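Local coordinates for protein periplasmic beta-glucosidase (Pseudomonas aeruginosa, PDB 6R5T) that probably hydrolyses terminal, non-reducing beta-D-glucosyl residues of beta-D-glucosides in the periplasm, releasing beta-D-glucose, as a member of glycosyl hydrolase family 3, at residues 277-282 / 308-313; 375-380 / 416-421; 426-431 / 450-455; 641-646 / 679-684. The protein carries 1 engineered substitution. One frame throughout, in Å; residues are numbered along the deposited sequence. Where two conformers were deposited one is given.

Contact 1 (277-282 / 308-313); sequences LAIQAG and ADIDRA
Ile279 O takes two hydrogen bonds from Arg312 and a weak third from Gly282 N, just past the end of its helix. The guanidinium meets it end-on: Arg312 NH1 lies 3.0 Å from Ile279 O, and Arg312 NH2 is 3.2 Å from Ile279 O. Both donors stay in the carbonyl plane, but sharing one acceptor bends the bonds, with N-H...O angles of 149° and 136°. The arginine chain leaves with CG anti to its backbone N and turns at chi3 (84°), which brings the flat group to the end of helix 271-281. There Gly282 CA lies over one face, toward its rim, and Asp309 O similarly over the opposite one. Gly282, with positive phi, is the C-prime residue of the Schellman motif that ends this helix just before the last strand of the TIM-barrel domain. Alongside, Ile279 is a knob in a hole formed by Asp309, Ile310, Arg312 and Ala313 of helix 307-323. Its CG1 is anti to the backbone N, and Ile279 CD1 touches Ile310 CD1 at 4.0 Å. Arg312 NH2 also makes a salt bridge to Asp284. With that carboxylate and a helix's carbonyl end beside it, the guanidinium probably has its charge well compensated.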
loop_
_atom_site.group_PDB
_atom_site.type_symbol
_atom_site.label_atom_id
_atom_site.label_comp_id
_atom_site.label_asym_id
_atom_site.label_seq_id
_atom_site.Cartn_x
_atom_site.Cartn_y
_atom_site.Cartn_z
ATOM N N LEU A 277 22.745 11.414 17.350
ATOM C CA LEU A 277 21.826 11.632 16.198
ATOM C C LEU A 277 20.552 12.322 16.684
ATOM O O LEU A 277 20.114 13.262 16.039
ATOM C CB LEU A 277 21.506 10.308 15.526
ATOM C CG LEU A 277 22.651 9.660 14.776
ATOM C CD1 LEU A 277 22.266 8.278 14.282
ATOM C CD2 LEU A 277 23.105 10.536 13.626
ATOM N N ALA A 278 19.961 11.864 17.778
ATOM C CA ALA A 278 18.669 12.411 18.250
ATOM C C ALA A 278 18.822 13.872 18.689
ATOM O O ALA A 278 18.049 14.718 18.285
ATOM C CB ALA A 278 18.142 11.558 19.356
ATOM N N ILE A 279 19.822 14.195 19.504
ATOM C CA ILE A 279 19.892 15.579 20.037
ATOM C C ILE A 279 20.246 16.535 18.897
ATOM O O ILE A 279 19.666 17.625 18.838
ATOM C CB ILE A 279 20.825 15.704 21.268
ATOM C CG1 ILE A 279 20.434 17.017 21.981
ATOM C CG2 ILE A 279 22.281 15.573 20.870
ATOM C CD1 ILE A 279 20.894 17.199 23.384
ATOM N N GLN A 280 21.112 16.131 17.972
ATOM C CA GLN A 280 21.516 17.040 16.871
ATOM C C GLN A 280 20.386 17.165 15.842
ATOM O O GLN A 280 20.271 18.243 15.197
ATOM C CB GLN A 280 22.851 16.603 16.288
ATOM C CG GLN A 280 23.964 16.750 17.325
ATOM C CD GLN A 280 25.310 17.010 16.693
ATOM O OE1 GLN A 280 25.972 18.022 17.029
ATOM N NE2 GLN A 280 25.717 16.098 15.819
ATOM N N ALA A 281 19.526 16.166 15.724
ATOM C CA ALA A 281 18.374 16.263 14.822
ATOM C C ALA A 281 17.346 17.262 15.316
ATOM O O ALA A 281 16.707 17.923 14.488
ATOM C CB ALA A 281 17.772 14.901 14.601
ATOM N N GLY A 282 17.252 17.413 16.623
ATOM C CA GLY A 282 16.325 18.365 17.241
ATOM C C GLY A 282 15.380 17.741 18.243
ATOM O O GLY A 282 14.375 18.405 18.557
ATOM N N ALA A 308 25.685 24.187 22.576
ATOM C CA ALA A 308 24.431 24.760 22.036
ATOM C C ALA A 308 23.342 23.668 21.864
ATOM O O ALA A 308 22.155 24.007 22.024
ATOM C CB ALA A 308 24.701 25.453 20.732
ATOM N N ASP A 309 23.695 22.419 21.609
ATOM C CA ASP A 309 22.703 21.301 21.472
ATOM C C ASP A 309 22.033 21.066 22.841
ATOM O O ASP A 309 20.775 21.007 22.956
ATOM C CB ASP A 309 23.379 20.025 20.974
ATOM C CG ASP A 309 23.924 20.120 19.562
ATOM O OD1 ASP A 309 23.184 20.682 18.724
ATOM O OD2 ASP A 309 25.082 19.631 19.312
ATOM N N ILE A 310 22.824 20.998 23.922
ATOM C CA ILE A 310 22.282 20.835 25.302
ATOM C C ILE A 310 21.480 22.085 25.658
ATOM O O ILE A 310 20.391 21.977 26.236
ATOM C CB ILE A 310 23.434 20.625 26.301
ATOM C CG1 ILE A 310 24.282 19.406 25.943
ATOM C CG2 ILE A 310 22.920 20.585 27.726
ATOM C CD1 ILE A 310 23.597 18.115 26.231
ATOM N N ASP A 311 22.037 23.254 25.361
ATOM C CA ASP A 311 21.377 24.509 25.771
ATOM C C ASP A 311 20.014 24.650 25.088
ATOM O O ASP A 311 19.083 25.167 25.738
ATOM C CB ASP A 311 22.260 25.720 25.505
ATOM C CG ASP A 311 23.444 25.827 26.463
ATOM O OD1 ASP A 311 23.460 25.098 27.471
ATOM O OD2 ASP A 311 24.348 26.664 26.163
ATOM N N ARG A 312 19.914 24.267 23.814
ATOM C CA ARG A 312 18.657 24.421 23.032
ATOM C C ARG A 312 17.601 23.563 23.710
ATOM O O ARG A 312 16.498 24.060 23.966
ATOM C CB ARG A 312 18.880 23.933 21.601
ATOM C CG ARG A 312 17.636 23.991 20.727
ATOM C CD ARG A 312 17.770 22.973 19.594
ATOM N NE ARG A 312 17.331 21.652 20.103
ATOM C CZ ARG A 312 18.003 20.513 19.960
ATOM N NH1 ARG A 312 19.176 20.505 19.319
ATOM N NH2 ARG A 312 17.487 19.392 20.450
ATOM N N ALA A 313 17.973 22.325 24.011
ATOM C CA ALA A 313 17.074 21.286 24.540
ATOM C C ALA A 313 16.580 21.724 25.910
ATOM O O ALA A 313 15.376 21.723 26.206
ATOM C CB ALA A 313 17.765 19.965 24.545
#

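Contact 2 (375-380 / 416-421); sequences LKKQGR and NAVGER
The tight part of this contact is the extended side chain of Lys377, which runs over the last turn of helix 410-418. Its CG stands anti to the carbonyl carbon (chi1 -65°) and the chain stays straight beyond, so the methylenes do the touching: Lys377 CD comes to 3.4 Å from Ala417 O, and Lys377 CE rests 4.2 Å from Ala417 CB. Arg421 lies beside it, pointing the same way, and Lys377 CD sits at the edge of the guanidinium, 3.6 Å from Arg421 NH2. A bend at chi3 (-74°) folds Arg421 back over its own type II' turn, so that Val418 O is under the centre of the guanidinium and Arg421 NH1 bonds Ala417 O at 3.2 Å, from above the carbonyl plane.

The looser side is bridged by water. No direct hydrogen bond crosses between the segments; instead one water accepts from Lys377 NZ (2.8 Å), accepts weakly from Arg421 NH2 and donates to Ala417 O. The two like charges stay 4.6 Å apart, Lys377 NZ to Arg421 NH2, and the lysine has its counter-ion in Glu556. A second water links Gly379 N to Arg421 O, next to a straight CA-H...O contact from Gln378 CA to Arg421 O.

The site is at the surface of the family 3 C-terminal domain, which precedes the fibronectin-like one, where the approach to strand 380-384 meets the end of helix 410-418. That helix belongs to the beta-alpha-beta crossover leading to the adjacent parallel strand 423-427, and Phe554 packs against Lys377, Ala417 and Val418.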
loop_
_atom_site.group_PDB
_atom_site.type_symbol
_atom_site.label_atom_id
_atom_site.label_comp_id
_atom_site.label_asym_id
_atom_site.label_seq_id
_atom_site.Cartn_x
_atom_site.Cartn_y
_atom_site.Cartn_z
ATOM N N LEU A 375 -36.862 2.642 17.140
ATOM C CA LEU A 375 -37.683 1.641 17.873
ATOM C C LEU A 375 -38.650 2.342 18.831
ATOM O O LEU A 375 -38.362 3.389 19.361
ATOM C CB LEU A 375 -36.775 0.723 18.684
ATOM C CG LEU A 375 -35.713 -0.065 17.906
ATOM C CD1 LEU A 375 -34.892 -0.890 18.857
ATOM C CD2 LEU A 375 -36.318 -0.899 16.828
ATOM N N LYS A 376 -39.755 1.673 19.117
ATOM C CA LYS A 376 -40.668 2.064 20.208
ATOM C C LYS A 376 -40.194 1.379 21.479
ATOM O O LYS A 376 -39.675 0.249 21.375
ATOM C CB LYS A 376 -42.094 1.602 19.910
ATOM C CG LYS A 376 -42.706 2.206 18.667
ATOM C CD LYS A 376 -44.183 1.971 18.643
ATOM C CE LYS A 376 -44.719 1.669 17.268
ATOM N NZ LYS A 376 -46.134 2.098 17.176
ATOM N N LYS A 377 -40.388 2.052 22.615
ATOM C CA LYS A 377 -40.000 1.520 23.946
ATOM C C LYS A 377 -41.094 0.567 24.403
ATOM O O LYS A 377 -41.825 0.910 25.343
ATOM C CB LYS A 377 -39.826 2.648 24.959
ATOM C CG LYS A 377 -38.687 3.590 24.652
ATOM C CD LYS A 377 -38.476 4.628 25.698
ATOM C CE LYS A 377 -37.282 5.480 25.366
ATOM N NZ LYS A 377 -37.132 6.630 26.282
ATOM N N GLN A 378 -41.181 -0.604 23.808
ATOM C CA GLN A 378 -42.255 -1.571 24.115
ATOM C C GLN A 378 -41.862 -2.939 23.570
ATOM O O GLN A 378 -40.877 -3.027 22.824
ATOM C CB GLN A 378 -43.581 -1.100 23.516
ATOM C CG GLN A 378 -43.614 -1.277 22.008
ATOM C CD GLN A 378 -44.848 -0.704 21.363
ATOM O OE1 GLN A 378 -45.453 0.235 21.870
ATOM N NE2 GLN A 378 -45.197 -1.258 20.221
ATOM N N GLY A 379 -42.589 -3.975 23.978
ATOM C CA GLY A 379 -42.432 -5.340 23.467
ATOM C C GLY A 379 -41.226 -6.045 24.081
ATOM O O GLY A 379 -40.799 -5.694 25.181
ATOM N N ARG A 380 -40.700 -7.016 23.358
ATOM C CA ARG A 380 -39.604 -7.905 23.797
ATOM C C ARG A 380 -38.433 -7.699 22.841
ATOM O O ARG A 380 -38.583 -7.984 21.637
ATOM C CB ARG A 380 -40.082 -9.357 23.778
ATOM C CG ARG A 380 -41.150 -9.624 24.829
ATOM C CD ARG A 380 -41.750 -11.003 24.676
ATOM N NE ARG A 380 -40.887 -12.060 25.179
ATOM C CZ ARG A 380 -40.663 -12.313 26.475
ATOM N NH1 ARG A 380 -41.225 -11.564 27.409
ATOM N NH2 ARG A 380 -39.869 -13.301 26.854
ATOM N N ASN A 416 -31.976 1.271 30.840
ATOM C CA ASN A 416 -32.239 2.629 31.362
ATOM C C ASN A 416 -33.390 3.283 30.590
ATOM O O ASN A 416 -34.230 3.971 31.183
ATOM C CB ASN A 416 -30.992 3.510 31.271
ATOM C CG ASN A 416 -29.865 3.111 32.200
ATOM O OD1 ASN A 416 -30.041 2.350 33.167
ATOM N ND2 ASN A 416 -28.691 3.671 31.939
ATOM N N ALA A 417 -33.407 3.090 29.279
ATOM C CA ALA A 417 -34.364 3.788 28.387
ATOM C C ALA A 417 -35.771 3.206 28.592
ATOM O O ALA A 417 -36.710 4.013 28.591
ATOM C CB ALA A 417 -33.934 3.612 26.963
ATOM N N VAL A 418 -35.896 1.891 28.715
ATOM C CA VAL A 418 -37.218 1.199 28.636
ATOM C C VAL A 418 -37.832 1.043 30.039
ATOM O O VAL A 418 -39.073 0.831 30.086
ATOM C CB VAL A 418 -37.148 -0.142 27.908
ATOM C CG1 VAL A 418 -36.641 0.031 26.487
ATOM C CG2 VAL A 418 -36.356 -1.206 28.637
ATOM N N GLY A 419 -37.022 1.133 31.098
ATOM C CA GLY A 419 -37.472 0.834 32.475
ATOM C C GLY A 419 -38.331 -0.414 32.479
ATOM O O GLY A 419 -37.866 -1.474 32.052
ATOM N N GLU A 420 -39.590 -0.305 32.904
ATOM C CA GLU A 420 -40.495 -1.489 32.969
ATOM C C GLU A 420 -41.431 -1.522 31.749
ATOM O O GLU A 420 -42.305 -2.405 31.707
ATOM C CB GLU A 420 -41.349 -1.496 34.247
ATOM C CG GLU A 420 -40.577 -1.247 35.528
ATOM C CD GLU A 420 -40.526 0.214 35.953
ATOM O OE1 GLU A 420 -41.536 0.922 35.719
ATOM O OE2 GLU A 420 -39.471 0.649 36.499
ATOM N N ARG A 421 -41.255 -0.639 30.761
ATOM C CA ARG A 421 -42.184 -0.539 29.606
ATOM C C ARG A 421 -41.849 -1.573 28.530
ATOM O O ARG A 421 -42.669 -1.744 27.640
ATOM C CB ARG A 421 -42.192 0.917 29.127
ATOM C CG ARG A 421 -42.924 1.813 30.122
ATOM C CD ARG A 421 -42.535 3.280 30.112
ATOM N NE ARG A 421 -41.234 3.540 30.724
ATOM C CZ ARG A 421 -40.163 4.054 30.113
ATOM N NH1 ARG A 421 -39.038 4.224 30.796
ATOM N NH2 ARG A 421 -40.196 4.378 28.828
HETATM O O HOH W 1 -38.385 6.817 28.805
HETATM O O HOH W 2 -44.377 -3.822 26.171
#

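Contact 3 (426-431 / 450-455); sequences YAKGAN and EVDPRS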
loop_
_atom_site.group_PDB
_atom_site.type_symbol
_atom_site.label_atom_id
_atom_site.label_comp_id
_atom_site.label_asym_id
_atom_site.label_seq_id
_atom_site.Cartn_x
_atom_site.Cartn_y
_atom_site.Cartn_z
ATOM N N TYR A 426 -31.255 -11.199 27.041
ATOM C CA TYR A 426 -29.811 -11.143 26.751
ATOM C C TYR A 426 -29.274 -12.515 26.397
ATOM O O TYR A 426 -29.589 -13.500 27.056
ATOM C CB TYR A 426 -29.051 -10.556 27.941
ATOM C CG TYR A 426 -27.565 -10.697 27.784
ATOM C CD1 TYR A 426 -26.898 -9.921 26.853
ATOM C CD2 TYR A 426 -26.830 -11.633 28.488
ATOM C CE1 TYR A 426 -25.529 -10.011 26.688
ATOM C CE2 TYR A 426 -25.461 -11.743 28.333
ATOM C CZ TYR A 426 -24.798 -10.930 27.431
ATOM O OH TYR A 426 -23.469 -11.099 27.223
ATOM N N ALA A 427 -28.348 -12.570 25.449
ATOM C CA ALA A 427 -27.500 -13.728 25.192
ATOM C C ALA A 427 -26.194 -13.239 24.606
ATOM O O ALA A 427 -26.224 -12.411 23.678
ATOM C CB ALA A 427 -28.156 -14.699 24.250
ATOM N N LYS A 428 -25.096 -13.751 25.118
ATOM C CA LYS A 428 -23.792 -13.339 24.576
ATOM C C LYS A 428 -23.677 -13.728 23.106
ATOM O O LYS A 428 -23.092 -12.912 22.308
ATOM C CB LYS A 428 -22.662 -13.956 25.375
ATOM C CG LYS A 428 -21.336 -13.309 25.065
ATOM C CD LYS A 428 -20.263 -13.778 25.924
ATOM C CE LYS A 428 -18.956 -13.168 25.494
ATOM N NZ LYS A 428 -17.986 -13.235 26.595
ATOM N N GLY A 429 -24.075 -14.948 22.719
ATOM C CA GLY A 429 -24.118 -15.306 21.293
ATOM C C GLY A 429 -22.837 -15.856 20.735
ATOM O O GLY A 429 -22.862 -16.835 20.031
ATOM N N ALA A 430 -21.711 -15.176 20.997
ATOM C CA ALA A 430 -20.399 -15.600 20.541
ATOM C C ALA A 430 -19.385 -14.880 21.421
ATOM O O ALA A 430 -19.680 -13.829 21.909
ATOM C CB ALA A 430 -20.187 -15.251 19.092
ATOM N N ASN A 431 -18.201 -15.438 21.491
ATOM C CA ASN A 431 -17.048 -14.696 22.012
ATOM C C ASN A 431 -16.605 -13.705 20.925
ATOM O O ASN A 431 -16.984 -13.862 19.740
ATOM C CB ASN A 431 -15.931 -15.669 22.389
ATOM C CG ASN A 431 -16.206 -16.368 23.703
ATOM O OD1 ASN A 431 -16.665 -15.753 24.659
ATOM N ND2 ASN A 431 -15.901 -17.648 23.690
ATOM N N GLU A 450 -13.407 -11.165 28.163
ATOM C CA GLU A 450 -14.118 -12.240 28.891
ATOM C C GLU A 450 -14.429 -13.339 27.893
ATOM O O GLU A 450 -15.092 -13.089 26.854
ATOM C CB GLU A 450 -15.419 -11.740 29.508
ATOM C CG GLU A 450 -15.261 -10.495 30.365
ATOM C CD GLU A 450 -16.167 -10.387 31.588
ATOM O OE1 GLU A 450 -16.242 -9.279 32.178
ATOM O OE2 GLU A 450 -16.778 -11.419 31.974
ATOM N N VAL A 451 -13.946 -14.532 28.160
ATOM C CA VAL A 451 -14.164 -15.686 27.287
ATOM C C VAL A 451 -15.242 -16.533 27.963
ATOM O O VAL A 451 -15.051 -16.998 29.132
ATOM C CB VAL A 451 -12.833 -16.423 27.074
ATOM C CG1 VAL A 451 -13.028 -17.634 26.208
ATOM C CG2 VAL A 451 -11.790 -15.473 26.467
ATOM N N ASP A 452 -16.374 -16.670 27.293
ATOM C CA ASP A 452 -17.405 -17.629 27.707
ATOM C C ASP A 452 -16.795 -18.992 27.452
ATOM O O ASP A 452 -16.315 -19.276 26.357
ATOM C CB ASP A 452 -18.681 -17.411 26.910
ATOM C CG ASP A 452 -19.864 -18.204 27.440
ATOM O OD1 ASP A 452 -19.759 -19.458 27.540
ATOM O OD2 ASP A 452 -20.877 -17.570 27.690
ATOM N N PRO A 453 -16.788 -19.901 28.450
ATOM C CA PRO A 453 -16.156 -21.198 28.250
ATOM C C PRO A 453 -17.029 -22.191 27.466
ATOM O O PRO A 453 -16.561 -23.260 27.134
ATOM C CB PRO A 453 -15.978 -21.688 29.702
ATOM C CG PRO A 453 -17.092 -21.050 30.468
ATOM C CD PRO A 453 -17.384 -19.723 29.784
ATOM N N ARG A 454 -18.286 -21.846 27.165
ATOM C CA ARG A 454 -19.144 -22.784 26.383
ATOM C C ARG A 454 -18.668 -22.914 24.946
ATOM O O ARG A 454 -17.953 -22.029 24.442
ATOM C CB ARG A 454 -20.607 -22.370 26.391
ATOM C CG ARG A 454 -21.241 -22.456 27.764
ATOM C CD ARG A 454 -22.563 -21.812 27.772
ATOM N NE ARG A 454 -22.523 -20.369 27.633
ATOM C CZ ARG A 454 -23.577 -19.645 27.313
ATOM N NH1 ARG A 454 -24.738 -20.250 27.139
ATOM N NH2 ARG A 454 -23.501 -18.339 27.194
ATOM N N SER A 455 -19.064 -23.996 24.287
ATOM C CA SER A 455 -18.761 -24.197 22.854
ATOM C C SER A 455 -19.427 -23.064 22.046
ATOM O O SER A 455 -20.467 -22.533 22.468
ATOM C CB SER A 455 -19.230 -25.538 22.375
ATOM O OG SER A 455 -20.637 -25.549 22.260
HETATM O O HOH W 3 -25.187 -15.510 27.365
HETATM O O HOH W 4 -15.653 -12.518 24.250
#
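Just past the end of strand 423-427 the chain turns through Gly429, whose phi is positive (88°), and brings Asn431 alongside the extended backbone of 450-452. Asn431 then uses both ends of its amide on a single residue. Its OD1 accepts from Asp452 N at 2.8 Å, on a lone pair in the carbonyl plane, while Asn431 ND2 donates to Asp452 O at 3.2 Å, almost straight at 176°. Gripped at both ends by one backbone, the amide has its rotation fixed. Lys428 reaches across with a fully extended chain, CG anti to its backbone N, and Lys428 NZ bonds Glu450 O at 2.9 Å from above the carbonyl plane, Lys428 CD passing Asp452 CB. Here the loop before helix 456-468 meets the chain leaving edge strand 423-427 of the mixed sheet in the family 3 C-terminal domain. Asp452 OD1 accepts from Arg454 N on its anti lone pair (2.8 Å), an Asx turn leading into Ser455, the N-cap of helix 456-468. On its syn lone pair it takes Arg454 NE, half of a side-on salt bridge that Arg454 NH2 completes to Asp452 OD2 at 2.8 Å; NH2 makes another with Glu462. One water accepts from both Lys428 N and Arg454 NH2.

Contact 4 (641-646 / 679-684); sequences VTLSNS and VMLEPG
Leu643 and Asn645 both hold CG anti to the backbone N (chi1 175° and -177°); they are alternate residues of strand 636-645 whose CB atoms face the other segment, and the anti chi1 carries their ends on across. The contact spans the two sheets of the fibronectin type III-like beta sandwich: strand 636-645 belongs to the three-stranded sheet, and strand 672-681 is an edge of the five-stranded one. Their short segments run 41° apart with axes 7.8 Å from each other. Between them Leu643 CD2 meets Val679 tip to tip, 3.7 Å from Val679 CB. The leucines cross obliquely, Leu643 CD2 lying 3.6 Å from Leu681 CD1. Phe619, Leu621, Val655 and Ile689 pack round Leu643 and carry the apolar layer on into the core of the sandwich.

At the end of the strands the chemistry turns polar. Gly684 N donates to Asn645 O at 2.8 Å, holding segment 682-684, just past the strand, against the end of strand 636-645, while Asn645 OD1 accepts from Thr617 and Gly647. The buried amide nitrogen has two acceptors, Leu681 O and Arg649 O. Asn645 ND2 reaches Leu681 O at 2.9 Å, with the oxygen in the amide plane but the nitrogen well above the plane of that carbonyl.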
loop_
_atom_site.group_PDB
_atom_site.type_symbol
_atom_site.label_atom_id
_atom_site.label_comp_id
_atom_site.label_asym_id
_atom_site.label_seq_id
_atom_site.Cartn_x
_atom_site.Cartn_y
_atom_site.Cartn_z
ATOM N N VAL A 641 -26.105 27.519 -1.192
ATOM C CA VAL A 641 -27.100 26.458 -1.351
ATOM C C VAL A 641 -28.080 26.570 -0.183
ATOM O O VAL A 641 -27.650 26.977 0.909
ATOM C CB VAL A 641 -26.387 25.105 -1.427
ATOM C CG1 VAL A 641 -25.777 24.701 -0.082
ATOM C CG2 VAL A 641 -27.261 24.063 -2.021
ATOM N N THR A 642 -29.328 26.221 -0.424
ATOM C CA THR A 642 -30.332 26.146 0.658
ATOM C C THR A 642 -30.523 24.685 1.025
ATOM O O THR A 642 -30.897 23.883 0.140
ATOM C CB THR A 642 -31.644 26.845 0.293
ATOM O OG1 THR A 642 -31.246 28.198 0.054
ATOM C CG2 THR A 642 -32.663 26.811 1.414
ATOM N N LEU A 643 -30.388 24.395 2.313
ATOM C CA LEU A 643 -30.691 23.065 2.880
ATOM C C LEU A 643 -32.090 23.085 3.479
ATOM O O LEU A 643 -32.368 24.018 4.268
ATOM C CB LEU A 643 -29.657 22.743 3.944
ATOM C CG LEU A 643 -29.886 21.447 4.710
ATOM C CD1 LEU A 643 -29.632 20.223 3.846
ATOM C CD2 LEU A 643 -29.035 21.410 5.973
ATOM N N SER A 644 -32.881 22.062 3.211
ATOM C CA SER A 644 -34.244 21.909 3.789
ATOM C C SER A 644 -34.402 20.536 4.436
ATOM O O SER A 644 -33.870 19.541 3.909
ATOM C CB SER A 644 -35.303 22.098 2.719
ATOM O OG SER A 644 -35.084 23.303 2.027
ATOM N N ASN A 645 -35.122 20.472 5.533
ATOM C CA ASN A 645 -35.552 19.205 6.126
ATOM C C ASN A 645 -36.897 18.889 5.486
ATOM O O ASN A 645 -37.897 19.594 5.769
ATOM C CB ASN A 645 -35.628 19.326 7.646
ATOM C CG ASN A 645 -36.002 18.053 8.355
ATOM O OD1 ASN A 645 -36.591 17.156 7.746
ATOM N ND2 ASN A 645 -35.722 17.973 9.646
ATOM N N SER A 646 -36.901 17.910 4.597
ATOM C CA SER A 646 -38.107 17.574 3.815
ATOM C C SER A 646 -38.805 16.331 4.383
ATOM O O SER A 646 -39.694 15.780 3.686
ATOM C CB SER A 646 -37.725 17.430 2.352
ATOM O OG SER A 646 -36.694 16.486 2.197
ATOM N N VAL A 679 -25.817 21.389 10.239
ATOM C CA VAL A 679 -27.048 22.182 10.409
ATOM C C VAL A 679 -28.108 21.295 11.005
ATOM O O VAL A 679 -28.435 20.253 10.393
ATOM C CB VAL A 679 -27.483 22.774 9.062
ATOM C CG1 VAL A 679 -28.687 23.651 9.251
ATOM C CG2 VAL A 679 -26.333 23.513 8.373
ATOM N N MET A 680 -28.687 21.760 12.113
ATOM C CA MET A 680 -29.845 21.118 12.758
ATOM C C MET A 680 -31.129 21.789 12.276
ATOM O O MET A 680 -31.241 23.025 12.358
ATOM C CB MET A 680 -29.733 21.276 14.276
ATOM C CG MET A 680 -30.982 20.913 15.036
ATOM S SD MET A 680 -31.495 19.206 14.850
ATOM C CE MET A 680 -30.270 18.493 15.945
ATOM N N LEU A 681 -32.066 21.023 11.733
ATOM C CA LEU A 681 -33.302 21.621 11.162
ATOM C C LEU A 681 -34.527 20.912 11.688
ATOM O O LEU A 681 -34.585 19.668 11.762
ATOM C CB LEU A 681 -33.284 21.523 9.644
ATOM C CG LEU A 681 -32.214 22.337 8.937
ATOM C CD1 LEU A 681 -32.272 21.975 7.480
ATOM C CD2 LEU A 681 -32.372 23.823 9.115
ATOM N N GLU A 682 -35.540 21.685 12.049
ATOM C CA GLU A 682 -36.843 21.086 12.291
ATOM C C GLU A 682 -37.447 20.684 10.945
ATOM O O GLU A 682 -37.085 21.218 9.897
ATOM C CB GLU A 682 -37.746 22.116 13.009
ATOM C CG GLU A 682 -37.209 22.598 14.351
ATOM C CD GLU A 682 -37.351 21.603 15.487
ATOM O OE1 GLU A 682 -36.861 21.911 16.564
ATOM O OE2 GLU A 682 -38.091 20.613 15.334
ATOM N N PRO A 683 -38.471 19.818 10.918
ATOM C CA PRO A 683 -39.204 19.527 9.700
ATOM C C PRO A 683 -39.733 20.784 8.996
ATOM O O PRO A 683 -40.277 21.661 9.655
ATOM C CB PRO A 683 -40.311 18.594 10.163
ATOM C CG PRO A 683 -39.806 18.033 11.458
ATOM C CD PRO A 683 -38.988 19.113 12.095
ATOM N N GLY A 684 -39.480 20.885 7.690
ATOM C CA GLY A 684 -39.842 22.043 6.860
ATOM C C GLY A 684 -38.994 23.280 7.079
ATOM O O GLY A 684 -39.265 24.269 6.404
#

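Contacts 1 and 4 each combine a partly buried apolar core with polar bonds, the first between helices of the TIM-barrel domain, the second between the sheets of the beta sandwich. Contacts 2 and 3 lie at the surface and are mostly polar and charged, with waters in both. These two share the family 3 C-terminal domain with its mixed six-stranded sheet: helix 410-418 ends in contact 2 and, after a turn, the chain enters strand 423-427, where contact 3 begins; their nearest atoms are about 9 Å apart. Contact 1 is on the other side of the chain's centre from the rest. Arginine grips a carbonyl across contact 1, but its own segment's carboxylate in contact 3; asparagine amides bond backbone in contacts 3 and 4.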